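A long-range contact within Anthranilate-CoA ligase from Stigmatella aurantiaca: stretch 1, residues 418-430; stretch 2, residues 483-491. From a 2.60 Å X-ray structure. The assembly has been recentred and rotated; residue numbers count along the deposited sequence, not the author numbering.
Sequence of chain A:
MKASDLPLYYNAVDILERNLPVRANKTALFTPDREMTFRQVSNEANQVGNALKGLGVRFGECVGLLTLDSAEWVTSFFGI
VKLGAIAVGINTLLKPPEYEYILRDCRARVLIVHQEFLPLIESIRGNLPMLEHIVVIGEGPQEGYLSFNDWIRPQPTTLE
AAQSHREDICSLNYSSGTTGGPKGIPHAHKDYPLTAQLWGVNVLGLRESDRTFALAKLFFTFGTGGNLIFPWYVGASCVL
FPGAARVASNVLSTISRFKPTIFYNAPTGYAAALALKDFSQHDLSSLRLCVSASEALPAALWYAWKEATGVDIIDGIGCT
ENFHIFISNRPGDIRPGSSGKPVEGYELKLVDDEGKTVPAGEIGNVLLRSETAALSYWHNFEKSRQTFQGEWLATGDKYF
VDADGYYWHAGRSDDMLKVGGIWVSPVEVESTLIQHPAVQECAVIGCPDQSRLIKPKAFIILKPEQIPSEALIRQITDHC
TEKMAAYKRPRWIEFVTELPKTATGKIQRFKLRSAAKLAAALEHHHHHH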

# COMPACT_ATOMS: atom_id res chain seq x y z
N LYS A 418 -1.69 -18.24 -20.02
CA LYS A 418 -2.55 -18.92 -20.98
C LYS A 418 -2.08 -20.34 -21.23
O LYS A 418 -1.03 -20.56 -21.85
CB LYS A 418 -2.60 -18.14 -22.29
CG LYS A 418 -3.42 -18.81 -23.38
CD LYS A 418 -3.25 -18.11 -24.72
CE LYS A 418 -3.85 -16.72 -24.71
NZ LYS A 418 -5.33 -16.76 -24.54
N VAL A 419 -2.84 -21.32 -20.76
CA VAL A 419 -2.49 -22.72 -20.94
C VAL A 419 -3.51 -23.43 -21.83
O VAL A 419 -4.63 -23.72 -21.40
CB VAL A 419 -2.39 -23.45 -19.59
CG1 VAL A 419 -2.00 -24.91 -19.80
CG2 VAL A 419 -1.38 -22.75 -18.69
N GLY A 420 -3.11 -23.71 -23.06
CA GLY A 420 -3.97 -24.39 -24.01
C GLY A 420 -5.11 -23.51 -24.48
O GLY A 420 -6.21 -24.00 -24.75
N GLY A 421 -4.85 -22.21 -24.58
CA GLY A 421 -5.86 -21.26 -25.01
C GLY A 421 -6.70 -20.73 -23.87
O GLY A 421 -7.25 -19.63 -23.95
N ILE A 422 -6.78 -21.50 -22.79
CA ILE A 422 -7.57 -21.12 -21.63
C ILE A 422 -6.74 -20.30 -20.65
O ILE A 422 -5.60 -20.66 -20.35
CB ILE A 422 -8.12 -22.36 -20.90
CG1 ILE A 422 -8.56 -23.42 -21.90
CG2 ILE A 422 -9.28 -21.96 -19.98
CD1 ILE A 422 -8.98 -24.73 -21.26
N TRP A 423 -7.31 -19.21 -20.15
CA TRP A 423 -6.61 -18.36 -19.19
C TRP A 423 -6.54 -18.99 -17.81
O TRP A 423 -7.55 -19.46 -17.27
CB TRP A 423 -7.27 -16.98 -19.11
CG TRP A 423 -7.00 -16.12 -20.31
CD1 TRP A 423 -7.90 -15.73 -21.26
CD2 TRP A 423 -5.74 -15.55 -20.69
NE1 TRP A 423 -7.28 -14.95 -22.21
CE2 TRP A 423 -5.96 -14.83 -21.88
CE3 TRP A 423 -4.46 -15.58 -20.15
CZ2 TRP A 423 -4.93 -14.14 -22.54
CZ3 TRP A 423 -3.44 -14.90 -20.79
CH2 TRP A 423 -3.69 -14.19 -21.98
N VAL A 424 -5.35 -19.00 -17.23
CA VAL A 424 -5.14 -19.56 -15.90
C VAL A 424 -4.82 -18.46 -14.89
O VAL A 424 -3.86 -17.72 -15.05
CB VAL A 424 -4.02 -20.61 -15.89
CG1 VAL A 424 -3.70 -21.04 -14.47
CG2 VAL A 424 -4.40 -21.80 -16.75
N SER A 425 -5.65 -18.36 -13.86
CA SER A 425 -5.45 -17.38 -12.80
C SER A 425 -4.40 -17.85 -11.81
O SER A 425 -4.55 -18.92 -11.21
CB SER A 425 -6.77 -17.11 -12.07
OG SER A 425 -6.55 -16.36 -10.89
N PRO A 426 -3.33 -17.07 -11.63
CA PRO A 426 -2.31 -17.40 -10.64
C PRO A 426 -2.87 -17.29 -9.22
O PRO A 426 -2.49 -18.09 -8.36
CB PRO A 426 -1.23 -16.34 -10.87
CG PRO A 426 -1.94 -15.21 -11.53
CD PRO A 426 -3.00 -15.84 -12.38
N VAL A 427 -3.76 -16.33 -9.00
CA VAL A 427 -4.36 -16.13 -7.68
C VAL A 427 -5.11 -17.37 -7.20
O VAL A 427 -4.96 -17.78 -6.05
CB VAL A 427 -5.31 -14.92 -7.67
CG1 VAL A 427 -5.99 -14.78 -6.32
CG2 VAL A 427 -4.56 -13.65 -8.03
N GLU A 428 -5.90 -17.95 -8.09
CA GLU A 428 -6.66 -19.15 -7.75
C GLU A 428 -5.75 -20.33 -7.42
O GLU A 428 -5.98 -21.05 -6.45
CB GLU A 428 -7.60 -19.54 -8.90
CG GLU A 428 -8.37 -20.82 -8.63
CD GLU A 428 -9.16 -21.29 -9.83
OE1 GLU A 428 -9.21 -20.55 -10.84
OE2 GLU A 428 -9.73 -22.40 -9.77
N VAL A 429 -4.71 -20.51 -8.23
CA VAL A 429 -3.77 -21.60 -8.02
C VAL A 429 -2.98 -21.40 -6.73
O VAL A 429 -2.81 -22.34 -5.94
CB VAL A 429 -2.81 -21.77 -9.21
CG1 VAL A 429 -1.87 -22.94 -8.98
CG2 VAL A 429 -3.59 -21.96 -10.50
N GLU A 430 -2.51 -20.18 -6.50
CA GLU A 430 -1.77 -19.84 -5.29
C GLU A 430 -2.65 -19.99 -4.05
O GLU A 430 -2.18 -20.42 -2.99
CB GLU A 430 -1.22 -18.42 -5.37
CG GLU A 430 -0.09 -18.24 -6.37
CD GLU A 430 0.22 -16.78 -6.66
OE1 GLU A 430 -0.28 -15.91 -5.91
OE2 GLU A 430 0.95 -16.51 -7.63
N LYS A 483 -8.51 -30.16 -6.24
CA LYS A 483 -9.09 -28.83 -6.12
C LYS A 483 -9.13 -28.01 -7.41
O LYS A 483 -9.97 -27.13 -7.56
CB LYS A 483 -8.38 -28.03 -5.02
CG LYS A 483 -9.03 -28.12 -3.65
CD LYS A 483 -8.99 -29.53 -3.09
CE LYS A 483 -9.70 -29.61 -1.75
NZ LYS A 483 -9.10 -28.69 -0.74
N MET A 484 -8.22 -28.31 -8.34
CA MET A 484 -8.14 -27.53 -9.57
C MET A 484 -8.28 -28.39 -10.82
O MET A 484 -8.02 -29.59 -10.79
CB MET A 484 -6.82 -26.75 -9.63
CG MET A 484 -6.58 -25.85 -8.44
SD MET A 484 -5.04 -24.93 -8.63
CE MET A 484 -3.91 -26.27 -9.01
N ALA A 485 -8.68 -27.76 -11.92
CA ALA A 485 -8.75 -28.44 -13.20
C ALA A 485 -7.34 -28.77 -13.67
O ALA A 485 -6.38 -28.15 -13.23
CB ALA A 485 -9.48 -27.59 -14.23
N ALA A 486 -7.23 -29.75 -14.56
CA ALA A 486 -5.93 -30.28 -14.96
C ALA A 486 -5.01 -29.23 -15.58
O ALA A 486 -3.80 -29.23 -15.33
CB ALA A 486 -6.13 -31.43 -15.94
N TYR A 487 -5.57 -28.33 -16.38
CA TYR A 487 -4.76 -27.33 -17.06
C TYR A 487 -4.27 -26.23 -16.12
O TYR A 487 -3.38 -25.46 -16.47
CB TYR A 487 -5.53 -26.72 -18.24
CG TYR A 487 -6.75 -25.92 -17.85
CD1 TYR A 487 -6.67 -24.54 -17.70
CD2 TYR A 487 -7.97 -26.53 -17.63
CE1 TYR A 487 -7.78 -23.79 -17.35
CE2 TYR A 487 -9.09 -25.80 -17.27
CZ TYR A 487 -8.99 -24.43 -17.13
OH TYR A 487 -10.09 -23.69 -16.78
N LYS A 488 -4.86 -26.15 -14.93
CA LYS A 488 -4.47 -25.14 -13.95
C LYS A 488 -3.43 -25.67 -12.97
O LYS A 488 -2.82 -24.90 -12.23
CB LYS A 488 -5.70 -24.64 -13.18
CG LYS A 488 -6.69 -23.87 -14.03
CD LYS A 488 -8.11 -24.37 -13.82
CE LYS A 488 -8.71 -23.85 -12.53
NZ LYS A 488 -9.16 -22.44 -12.68
N ARG A 489 -3.22 -26.98 -12.98
CA ARG A 489 -2.27 -27.61 -12.06
C ARG A 489 -0.83 -27.30 -12.44
O ARG A 489 -0.47 -27.36 -13.62
CB ARG A 489 -2.49 -29.12 -12.03
CG ARG A 489 -3.87 -29.53 -11.53
CD ARG A 489 -4.18 -30.98 -11.88
NE ARG A 489 -5.59 -31.29 -11.66
CZ ARG A 489 -6.20 -32.36 -12.15
NH1 ARG A 489 -5.53 -33.22 -12.91
NH2 ARG A 489 -7.48 -32.57 -11.90
N PRO A 490 -0.00 -26.95 -11.44
CA PRO A 490 1.41 -26.63 -11.66
C PRO A 490 2.20 -27.80 -12.25
O PRO A 490 2.28 -28.87 -11.63
CB PRO A 490 1.92 -26.29 -10.25
CG PRO A 490 0.93 -26.91 -9.32
CD PRO A 490 -0.38 -26.83 -10.03
N ARG A 491 2.76 -27.59 -13.43
CA ARG A 491 3.60 -28.59 -14.09
C ARG A 491 4.88 -28.82 -13.31
O ARG A 491 5.37 -29.95 -13.21
CB ARG A 491 3.92 -28.13 -15.52
CG ARG A 491 5.03 -28.89 -16.22
CD ARG A 491 4.59 -30.28 -16.65
NE ARG A 491 5.57 -30.88 -17.55
CZ ARG A 491 6.61 -31.61 -17.15
NH1 ARG A 491 6.81 -31.82 -15.85
NH2 ARG A 491 7.45 -32.12 -18.03

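Stretch 1 folds as a tight hairpin running into a helix. A type I' turn from Val 419 to Ile 422 joins its strands, closed by Val 419 N to Ile 422 O at 2.9 Å; Gly 420 and Gly 421 both take positive phi, and at Gly 421 a CB would jam against the preceding carbonyl. Ser 425 caps the helix, its OG accepting from Glu 428 N at 3.3 Å. Stretch 2 leaves a helix at Met 484, and its next residues are pinned by Lys 488 N to Ala 485 O at 3.0 Å and by the Arg 489 guanidinium reaching back to Met 484 O. No backbone hydrogen bond crosses between the stretches, so side chains carry the contact.

Tyr 487 gives the most surface, lying against the hairpin. Ile 422 CD1 sits 4.0 Å from the centroid of the Tyr 487 ring, almost on the normal, a CH-pi contact over one face, while Val 424 CG2 meets the edge at Tyr 487 CD1, 3.7 Å away. The helix supplies a second patch: Val 429 CG1 packs 3.8 Å from Met 484 SD and 4.3 Å from Pro 490 CD.

Lys 488 leaves its backbone sideways, yet its end comes nearer, bringing NZ within 2.6 Å of Glu 428 OE1. This salt bridge is the one polar link across an otherwise largely apolar contact.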